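Local structure of TsrE (Streptomyces laurentii, 7CWW) at residues F54-R58 and Y90-H95; A293-Y299 and I357-P362; R131-L135 and F329-D333. The protein probably catalyses the cyclisation that builds the nitrogen heterocycle and closes the macrocycle of the thiopeptide antibiotic thiostrepton in Streptomyces laurentii. All blocks are in the same frame, centred on the assembly; numbering follows the deposited sequence.

Contact 1: residues F54-R58 and Y90-H95; sequences FLRLR and YQPYNH
F54-R58 is a regular beta strand, and F54, R56 and R58 send their CA-to-CB bonds toward Y90-H95, an irregular but largely extended segment that passes over this side of the strand. The end-to-end directions differ by 57°, and the closest backbone approach is R56 CA to Y93 CA, 8.5 Å. R56 (chi1 t, chi2 t, chi3 m) carries the main polar link: its NH1 and NH2 both donate to Q91 O, at 2.9 and 3.2 Å. The same guanidinium forms salt bridges through NE to E47 and through NH1 to D8, whose carboxylate also bonds Y90 OH. Strand 52-61 is the central member of a three-stranded antiparallel sheet; E47 and D8 come from its neighbours, strands 39-49 and 5-11, so R56 ties both of them to the loop. The backbone of F54-R58 is paired with the same two strands, R56 with L45 and L57 with L9. R58 stretches out (chi1 to chi3 t) and lays its guanidinium flat on the Y93 ring, a cation-pi stack with centres 3.9 Å apart and planes at 15°; R58 CD makes a CH-pi contact 3.7 Å from the same ring's centroid. Long, weak ion pairs run from R58 NE to E110 and from R58 NH2 to D8. A water accepts from R58 NH1 at 3.1 Å and also hydrogen-bonds H95 NE2 at 3.0 Å, bridging two nitrogens 3.6 Å apart. Y93 OH has a weak hydrogen bond to E110 of helix 106-127. F54 (chi1 p) offers a ring face to Q91, whose CB lies 4.1 Å from the F54 centroid.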
loop_
_atom_site.group_PDB
_atom_site.type_symbol
_atom_site.label_atom_id
_atom_site.label_comp_id
_atom_site.label_asym_id
_atom_site.label_seq_id
_atom_site.Cartn_x
_atom_site.Cartn_y
_atom_site.Cartn_z
ATOM N N PHE A 54 9.798 -14.223 0.815
ATOM C CA PHE A 54 9.052 -15.408 0.423
ATOM C C PHE A 54 7.723 -15.041 -0.224
ATOM O O PHE A 54 7.132 -13.987 0.045
ATOM C CB PHE A 54 8.822 -16.389 1.598
ATOM C CG PHE A 54 7.991 -15.836 2.738
ATOM C CD1 PHE A 54 6.611 -16.024 2.773
ATOM C CD2 PHE A 54 8.601 -15.203 3.816
ATOM C CE1 PHE A 54 5.840 -15.544 3.845
ATOM C CE2 PHE A 54 7.849 -14.729 4.887
ATOM C CZ PHE A 54 6.466 -14.904 4.907
ATOM N N LEU A 55 7.305 -15.919 -1.131
ATOM C CA LEU A 55 5.980 -15.908 -1.726
ATOM C C LEU A 55 5.071 -16.799 -0.892
ATOM O O LEU A 55 5.418 -17.953 -0.606
ATOM C CB LEU A 55 6.042 -16.424 -3.164
ATOM C CG LEU A 55 4.727 -16.602 -3.922
ATOM C CD1 LEU A 55 4.106 -15.222 -4.199
ATOM C CD2 LEU A 55 4.950 -17.373 -5.224
ATOM N N ARG A 56 3.935 -16.255 -0.478
ATOM C CA ARG A 56 2.928 -17.002 0.273
ATOM C C ARG A 56 1.746 -17.277 -0.643
ATOM O O ARG A 56 1.226 -16.355 -1.280
ATOM C CB ARG A 56 2.450 -16.229 1.516
ATOM C CG ARG A 56 1.352 -16.975 2.314
ATOM C CD ARG A 56 0.721 -16.136 3.429
ATOM N NE ARG A 56 1.736 -15.572 4.331
ATOM C CZ ARG A 56 2.358 -16.259 5.288
ATOM N NH1 ARG A 56 2.084 -17.545 5.498
ATOM N NH2 ARG A 56 3.264 -15.658 6.045
ATOM N N LEU A 57 1.306 -18.535 -0.696
ATOM C CA LEU A 57 0.113 -18.904 -1.451
ATOM C C LEU A 57 -0.926 -19.410 -0.466
ATOM O O LEU A 57 -0.676 -20.368 0.270
ATOM C CB LEU A 57 0.430 -19.956 -2.519
ATOM C CG LEU A 57 1.494 -19.446 -3.505
ATOM C CD1 LEU A 57 2.068 -20.539 -4.379
ATOM C CD2 LEU A 57 0.916 -18.323 -4.370
ATOM N N ARG A 58 -2.072 -18.750 -0.426
ATOM C CA ARG A 58 -3.123 -19.099 0.515
ATOM C C ARG A 58 -4.378 -19.465 -0.259
ATOM O O ARG A 58 -4.811 -18.722 -1.141
ATOM C CB ARG A 58 -3.404 -17.956 1.487
ATOM C CG ARG A 58 -4.179 -18.404 2.688
ATOM C CD ARG A 58 -3.904 -17.513 3.858
ATOM N NE ARG A 58 -4.904 -17.717 4.887
ATOM C CZ ARG A 58 -4.760 -18.560 5.903
ATOM N NH1 ARG A 58 -5.726 -18.676 6.807
ATOM N NH2 ARG A 58 -3.648 -19.272 6.021
ATOM N N TYR A 90 8.369 -23.206 6.890
ATOM C CA TYR A 90 7.040 -22.616 7.009
ATOM C C TYR A 90 7.089 -21.327 7.821
ATOM O O TYR A 90 7.612 -21.298 8.936
ATOM C CB TYR A 90 6.030 -23.589 7.628
ATOM C CG TYR A 90 4.639 -22.969 7.663
ATOM C CD1 TYR A 90 4.068 -22.431 6.503
ATOM C CD2 TYR A 90 3.921 -22.875 8.852
ATOM C CE1 TYR A 90 2.797 -21.835 6.523
ATOM C CE2 TYR A 90 2.658 -22.283 8.887
ATOM C CZ TYR A 90 2.100 -21.764 7.721
ATOM O OH TYR A 90 0.849 -21.172 7.759
ATOM N N GLN A 91 6.565 -20.254 7.240
ATOM C CA GLN A 91 6.466 -18.960 7.904
ATOM C C GLN A 91 4.990 -18.688 8.166
ATOM O O GLN A 91 4.226 -18.478 7.211
ATOM C CB GLN A 91 7.077 -17.862 7.034
ATOM C CG GLN A 91 8.574 -18.078 6.751
ATOM C CD GLN A 91 9.402 -18.014 8.020
ATOM O OE1 GLN A 91 8.972 -17.439 9.019
ATOM N NE2 GLN A 91 10.596 -18.590 7.987
ATOM N N PRO A 92 4.547 -18.709 9.418
ATOM C CA PRO A 92 3.104 -18.777 9.695
ATOM C C PRO A 92 2.362 -17.519 9.294
ATOM O O PRO A 92 2.803 -16.391 9.530
ATOM C CB PRO A 92 3.046 -18.988 11.211
ATOM C CG PRO A 92 4.344 -19.693 11.519
ATOM C CD PRO A 92 5.352 -19.027 10.611
ATOM N N TYR A 93 1.203 -17.737 8.693
ATOM C CA TYR A 93 0.329 -16.644 8.320
ATOM C C TYR A 93 -0.091 -15.830 9.538
ATOM O O TYR A 93 -0.423 -16.380 10.586
ATOM C CB TYR A 93 -0.889 -17.223 7.625
ATOM C CG TYR A 93 -1.874 -16.216 7.109
ATOM C CD1 TYR A 93 -1.513 -15.286 6.132
ATOM C CD2 TYR A 93 -3.189 -16.222 7.565
ATOM C CE1 TYR A 93 -2.447 -14.372 5.628
ATOM C CE2 TYR A 93 -4.131 -15.314 7.060
ATOM C CZ TYR A 93 -3.747 -14.397 6.096
ATOM O OH TYR A 93 -4.680 -13.507 5.603
ATOM N N ASN A 94 -0.098 -14.506 9.386
ATOM C CA ASN A 94 -0.544 -13.604 10.443
ATOM C C ASN A 94 -2.024 -13.308 10.218
ATOM O O ASN A 94 -2.391 -12.661 9.232
ATOM C CB ASN A 94 0.289 -12.322 10.446
ATOM C CG ASN A 94 -0.001 -11.421 11.640
ATOM O OD1 ASN A 94 -1.022 -11.558 12.316
ATOM N ND2 ASN A 94 0.914 -10.502 11.912
ATOM N N HIS A 95 -2.873 -13.783 11.131
ATOM C CA HIS A 95 -4.311 -13.558 11.048
ATOM C C HIS A 95 -4.719 -12.192 11.585
ATOM O O HIS A 95 -5.910 -11.861 11.566
ATOM C CB HIS A 95 -5.069 -14.644 11.823
ATOM C CG HIS A 95 -4.898 -16.025 11.268
ATOM N ND1 HIS A 95 -3.739 -16.756 11.431
ATOM C CD2 HIS A 95 -5.745 -16.815 10.566
ATOM C CE1 HIS A 95 -3.879 -17.935 10.848
ATOM N NE2 HIS A 95 -5.085 -17.997 10.318
HETATM O O HOH W 1 -5.723 -20.689 9.170
#

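Contact 2: residues A293-Y299 and I357-P362; sequences AIADNTY and IRSVRP
At the apolar centre, I357 CG2 packs 3.9 Å from A293 CB and 4.0 Å from I294 CG1, seating the last turn of helix 353-359 against the end of helix 286-296; A293 CA and R358 CA are 5.9 Å apart. N297 (phi/psi -107/86) is the N-cap of helix 298-306, at the break after helix 286-296, and its OD1 caps the second helix by accepting from Y300 N. Farther along, V360 leaves the helical conformation (-74/113), bringing Y299 CA within 6.7 Å of R361 CA. The Y299 ring (chi1 t) lies against this exit: CE2 is 3.8 Å from V360 CG1, and P362 CG sits over one face, 3.9 Å from the centroid in a CH-pi contact, while Y299 OH bonds S156. The polar edge belongs to N297 (chi1 t), whose ND2 donates to I357 O at 2.9 Å and to V360 O at 3.0 Å. I357 O also accepts from V360 N at 3.1 Å, so the amide and the turn share one carbonyl. Last comes a water that donates to N297 OD1 and to V360 O, each at 3.0 Å.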
loop_
_atom_site.group_PDB
_atom_site.type_symbol
_atom_site.label_atom_id
_atom_site.label_comp_id
_atom_site.label_asym_id
_atom_site.label_seq_id
_atom_site.Cartn_x
_atom_site.Cartn_y
_atom_site.Cartn_z
ATOM N N ALA A 293 2.218 23.005 12.887
ATOM C CA ALA A 293 0.825 23.113 12.457
ATOM C C ALA A 293 -0.012 21.973 13.026
ATOM O O ALA A 293 -1.098 22.195 13.574
ATOM C CB ALA A 293 0.744 23.133 10.931
ATOM N N ILE A 294 0.481 20.741 12.910
ATOM C CA ILE A 294 -0.251 19.615 13.477
ATOM C C ILE A 294 -0.345 19.754 14.987
ATOM O O ILE A 294 -1.414 19.559 15.579
ATOM C CB ILE A 294 0.412 18.287 13.083
ATOM C CG1 ILE A 294 0.417 18.130 11.570
ATOM C CG2 ILE A 294 -0.310 17.124 13.742
ATOM C CD1 ILE A 294 1.745 17.666 11.040
ATOM N N ALA A 295 0.772 20.114 15.630
ATOM C CA ALA A 295 0.814 20.184 17.088
ATOM C C ALA A 295 -0.192 21.182 17.638
ATOM O O ALA A 295 -0.714 20.991 18.744
ATOM C CB ALA A 295 2.225 20.548 17.554
ATOM N N ASP A 296 -0.478 22.248 16.894
ATOM C CA ASP A 296 -1.424 23.255 17.353
ATOM C C ASP A 296 -2.872 22.928 17.013
ATOM O O ASP A 296 -3.774 23.618 17.500
ATOM C CB ASP A 296 -1.068 24.625 16.760
ATOM C CG ASP A 296 0.329 25.078 17.136
ATOM O OD1 ASP A 296 1.095 24.269 17.704
ATOM O OD2 ASP A 296 0.658 26.251 16.866
ATOM N N ASN A 297 -3.124 21.913 16.193
ATOM C CA ASN A 297 -4.479 21.617 15.727
ATOM C C ASN A 297 -4.960 20.361 16.445
ATOM O O ASN A 297 -4.846 19.248 15.931
ATOM C CB ASN A 297 -4.535 21.452 14.212
ATOM C CG ASN A 297 -5.955 21.461 13.685
ATOM O OD1 ASN A 297 -6.897 21.074 14.383
ATOM N ND2 ASN A 297 -6.121 21.908 12.444
ATOM N N THR A 298 -5.521 20.563 17.636
ATOM C CA THR A 298 -6.030 19.448 18.424
ATOM C C THR A 298 -7.135 18.708 17.682
ATOM O O THR A 298 -7.214 17.474 17.734
ATOM C CB THR A 298 -6.534 19.971 19.765
ATOM O OG1 THR A 298 -5.418 20.153 20.637
ATOM C CG2 THR A 298 -7.535 19.012 20.393
ATOM N N TYR A 299 -7.986 19.445 16.973
ATOM C CA TYR A 299 -9.094 18.820 16.264
ATOM C C TYR A 299 -8.589 17.862 15.192
ATOM O O TYR A 299 -9.051 16.718 15.089
ATOM C CB TYR A 299 -9.981 19.904 15.654
ATOM C CG TYR A 299 -10.990 19.349 14.691
ATOM C CD1 TYR A 299 -12.118 18.695 15.156
ATOM C CD2 TYR A 299 -10.809 19.461 13.315
ATOM C CE1 TYR A 299 -13.046 18.175 14.283
ATOM C CE2 TYR A 299 -11.734 18.939 12.431
ATOM C CZ TYR A 299 -12.853 18.302 12.926
ATOM O OH TYR A 299 -13.788 17.772 12.073
ATOM N N ILE A 357 -3.222 22.377 6.836
ATOM C CA ILE A 357 -3.449 21.765 8.144
ATOM C C ILE A 357 -4.112 22.759 9.089
ATOM O O ILE A 357 -5.077 22.422 9.788
ATOM C CB ILE A 357 -2.125 21.223 8.722
ATOM C CG1 ILE A 357 -1.601 20.067 7.862
ATOM C CG2 ILE A 357 -2.312 20.767 10.164
ATOM C CD1 ILE A 357 -0.095 19.890 7.936
ATOM N N ARG A 358 -3.627 24.008 9.103
ATOM C CA ARG A 358 -4.194 25.016 9.991
ATOM C C ARG A 358 -5.675 25.263 9.709
ATOM O O ARG A 358 -6.412 25.695 10.602
ATOM C CB ARG A 358 -3.420 26.333 9.861
ATOM C CG ARG A 358 -2.124 26.395 10.648
ATOM C CD ARG A 358 -1.586 27.827 10.711
ATOM N NE ARG A 358 -1.289 28.392 9.390
ATOM C CZ ARG A 358 -0.093 28.328 8.808
ATOM N NH1 ARG A 358 0.909 27.715 9.422
ATOM N NH2 ARG A 358 0.103 28.869 7.612
ATOM N N SER A 359 -6.131 25.007 8.487
ATOM C CA SER A 359 -7.506 25.326 8.129
ATOM C C SER A 359 -8.495 24.213 8.464
ATOM O O SER A 359 -9.703 24.428 8.331
ATOM C CB SER A 359 -7.601 25.666 6.634
ATOM O OG SER A 359 -7.401 24.507 5.855
ATOM N N VAL A 360 -8.030 23.047 8.906
ATOM C CA VAL A 360 -8.937 21.958 9.271
ATOM C C VAL A 360 -9.601 22.303 10.602
ATOM O O VAL A 360 -8.938 22.366 11.642
ATOM C CB VAL A 360 -8.206 20.616 9.343
ATOM C CG1 VAL A 360 -9.196 19.488 9.596
ATOM C CG2 VAL A 360 -7.447 20.357 8.036
ATOM N N ARG A 361 -10.907 22.526 10.577
ATOM C CA ARG A 361 -11.659 22.971 11.740
ATOM C C ARG A 361 -12.986 22.238 11.774
ATOM O O ARG A 361 -13.438 21.708 10.748
ATOM C CB ARG A 361 -11.899 24.489 11.706
ATOM C CG ARG A 361 -10.643 25.344 11.828
ATOM C CD ARG A 361 -10.889 26.739 11.242
ATOM N NE ARG A 361 -11.665 26.666 10.001
ATOM C CZ ARG A 361 -11.223 27.061 8.809
ATOM N NH1 ARG A 361 -10.007 27.574 8.682
ATOM N NH2 ARG A 361 -12.000 26.945 7.741
ATOM N N PRO A 362 -13.647 22.179 12.931
ATOM C CA PRO A 362 -14.967 21.546 12.983
ATOM C C PRO A 362 -15.980 22.388 12.231
ATOM O O PRO A 362 -15.982 23.618 12.335
ATOM C CB PRO A 362 -15.289 21.498 14.484
ATOM C CG PRO A 362 -13.992 21.793 15.181
ATOM C CD PRO A 362 -13.236 22.682 14.253
HETATM O O HOH W 2 -8.604 23.502 14.358
#

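Contact 3: residues R131-L135 and F329-D333; sequences RALRL and FLLAD
Facing F329-D333 is the first turn of helix 131-149, residues R131-L135, closed by the L135 N to R131 O hydrogen bond of 2.9 Å. F329 begins the second segment in an extended conformation (phi/psi -82/117), its CA-to-CB bond directed sideways. With chi1 m, the buried ring nevertheless reaches across: F329 CZ is 3.4 Å from R134 O, which lies near the ring plane at its edge, and 3.6 Å from R134 CG, while F329 CE1 meets L135 CD2 at 3.5 Å. R134 thus meets the ring with its backbone O and its CG, while its guanidinium is bonded to T127 and forms a salt bridge to E19. L330 occupies the N-cap position of helix 331-349, and from L331 onward the chain is helical. Still in the first turn, D333 directs its CA-to-CB bond toward R131-L135, with its CA 8.5 Å from L135 CA, the closest pair of CA atoms. Its carboxylate (chi1 m) meets R131 end on. R131 is drawn out in full (chi1 to chi3 t), starting sideways and ending at the acid, where NH1 donates to D333 OD2 at 2.7 Å and NH2 to D333 OD1 at 3.0 Å, both with N-H...O angles of 169°. L135 CD2 lies beside this pair, 4.4 Å from D333 CG. The arrangement is a bidentate arginine-aspartate salt bridge, beside the packing of the F329 ring against R134 and L135, that joins the first turns of helices 131-149 and 331-349, the second of which touches the bound polyether through L331.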
loop_
_atom_site.group_PDB
_atom_site.type_symbol
_atom_site.label_atom_id
_atom_site.label_comp_id
_atom_site.label_asym_id
_atom_site.label_seq_id
_atom_site.Cartn_x
_atom_site.Cartn_y
_atom_site.Cartn_z
ATOM N N ARG A 131 11.278 -2.345 -15.134
ATOM C CA ARG A 131 11.151 -1.668 -13.847
ATOM C C ARG A 131 10.546 -0.275 -14.001
ATOM O O ARG A 131 9.698 0.131 -13.199
ATOM C CB ARG A 131 12.513 -1.588 -13.167
ATOM C CG ARG A 131 12.610 -0.506 -12.116
ATOM C CD ARG A 131 13.857 -0.692 -11.288
ATOM N NE ARG A 131 14.096 0.437 -10.398
ATOM C CZ ARG A 131 13.626 0.514 -9.160
ATOM N NH1 ARG A 131 12.909 -0.485 -8.666
ATOM N NH2 ARG A 131 13.877 1.583 -8.415
ATOM N N ALA A 132 10.973 0.469 -15.024
ATOM C CA ALA A 132 10.463 1.826 -15.223
ATOM C C ALA A 132 8.967 1.825 -15.512
ATOM O O ALA A 132 8.233 2.693 -15.027
ATOM C CB ALA A 132 11.219 2.513 -16.363
ATOM N N LEU A 133 8.496 0.873 -16.316
ATOM C CA LEU A 133 7.064 0.800 -16.573
ATOM C C LEU A 133 6.306 0.430 -15.301
ATOM O O LEU A 133 5.238 0.985 -15.025
ATOM C CB LEU A 133 6.781 -0.196 -17.698
ATOM C CG LEU A 133 5.368 -0.217 -18.285
ATOM C CD1 LEU A 133 4.904 1.187 -18.708
ATOM C CD2 LEU A 133 5.284 -1.193 -19.456
ATOM N N ARG A 134 6.856 -0.483 -14.494
ATOM C CA ARG A 134 6.153 -0.853 -13.269
ATOM C C ARG A 134 6.138 0.295 -12.261
ATOM O O ARG A 134 5.161 0.459 -11.525
ATOM C CB ARG A 134 6.779 -2.103 -12.655
ATOM C CG ARG A 134 5.901 -2.770 -11.601
ATOM C CD ARG A 134 6.533 -4.105 -11.165
ATOM N NE ARG A 134 6.429 -5.122 -12.209
ATOM C CZ ARG A 134 7.059 -6.299 -12.182
ATOM N NH1 ARG A 134 7.859 -6.601 -11.174
ATOM N NH2 ARG A 134 6.894 -7.171 -13.173
ATOM N N LEU A 135 7.197 1.106 -12.221
ATOM C CA LEU A 135 7.173 2.298 -11.380
ATOM C C LEU A 135 6.119 3.291 -11.864
ATOM O O LEU A 135 5.419 3.905 -11.054
ATOM C CB LEU A 135 8.554 2.944 -11.375
ATOM C CG LEU A 135 9.594 2.206 -10.532
ATOM C CD1 LEU A 135 10.991 2.685 -10.893
ATOM C CD2 LEU A 135 9.316 2.400 -9.039
ATOM N N PHE A 329 7.275 -3.974 -4.546
ATOM C CA PHE A 329 7.949 -2.731 -4.203
ATOM C C PHE A 329 8.373 -2.773 -2.745
ATOM O O PHE A 329 7.526 -2.866 -1.848
ATOM C CB PHE A 329 7.039 -1.537 -4.478
ATOM C CG PHE A 329 6.833 -1.282 -5.939
ATOM C CD1 PHE A 329 7.860 -0.748 -6.707
ATOM C CD2 PHE A 329 5.634 -1.607 -6.553
ATOM C CE1 PHE A 329 7.687 -0.524 -8.061
ATOM C CE2 PHE A 329 5.454 -1.378 -7.908
ATOM C CZ PHE A 329 6.488 -0.837 -8.660
ATOM N N LEU A 330 9.683 -2.719 -2.513
ATOM C CA LEU A 330 10.227 -2.728 -1.167
ATOM C C LEU A 330 10.192 -1.314 -0.585
ATOM O O LEU A 330 9.744 -0.358 -1.229
ATOM C CB LEU A 330 11.635 -3.308 -1.182
ATOM C CG LEU A 330 11.746 -4.662 -1.901
ATOM C CD1 LEU A 330 13.101 -5.291 -1.602
ATOM C CD2 LEU A 330 10.610 -5.611 -1.508
ATOM N N LEU A 331 10.693 -1.174 0.649
ATOM C CA LEU A 331 10.486 0.067 1.399
ATOM C C LEU A 331 11.068 1.266 0.656
ATOM O O LEU A 331 10.404 2.300 0.510
ATOM C CB LEU A 331 11.093 -0.062 2.803
ATOM C CG LEU A 331 10.784 1.101 3.753
ATOM C CD1 LEU A 331 10.499 0.621 5.174
ATOM C CD2 LEU A 331 11.918 2.117 3.730
ATOM N N ALA A 332 12.294 1.129 0.145
ATOM C CA ALA A 332 12.954 2.235 -0.545
ATOM C C ALA A 332 12.117 2.747 -1.715
ATOM O O ALA A 332 11.909 3.959 -1.861
ATOM C CB ALA A 332 14.345 1.804 -1.018
ATOM N N ASP A 333 11.624 1.839 -2.562
ATOM C CA ASP A 333 10.798 2.266 -3.691
ATOM C C ASP A 333 9.484 2.879 -3.224
ATOM O O ASP A 333 9.040 3.896 -3.773
ATOM C CB ASP A 333 10.517 1.088 -4.622
ATOM C CG ASP A 333 11.631 0.853 -5.631
ATOM O OD1 ASP A 333 12.474 1.762 -5.818
ATOM O OD2 ASP A 333 11.657 -0.243 -6.238
#

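How the contacts relate
Contact 1 belongs to the small antiparallel sheet, contacts 2 and 3 to the helical remainder; contacts 1 and 2 lie on opposite sides of the chain's centre, with centres 41 Å apart. Contact 3 lies nearer the chain's centre (12 Å, against 18 and 26 Å), its nearest atoms about 9 Å from contact 1 and about 20 Å from contact 2. It is a surface contact, whereas the other two are partly buried. Helices 331-349 and 353-359, which follow each other in the chain, serve contacts 3 and 2 respectively. Arginines dominate contacts 1 and 3, stacked and multiply bonded over the sheet but in a two-pronged ion pair at the surface; contact 2 instead relies on an uncharged asparagine amide meeting carbonyls at a helix end.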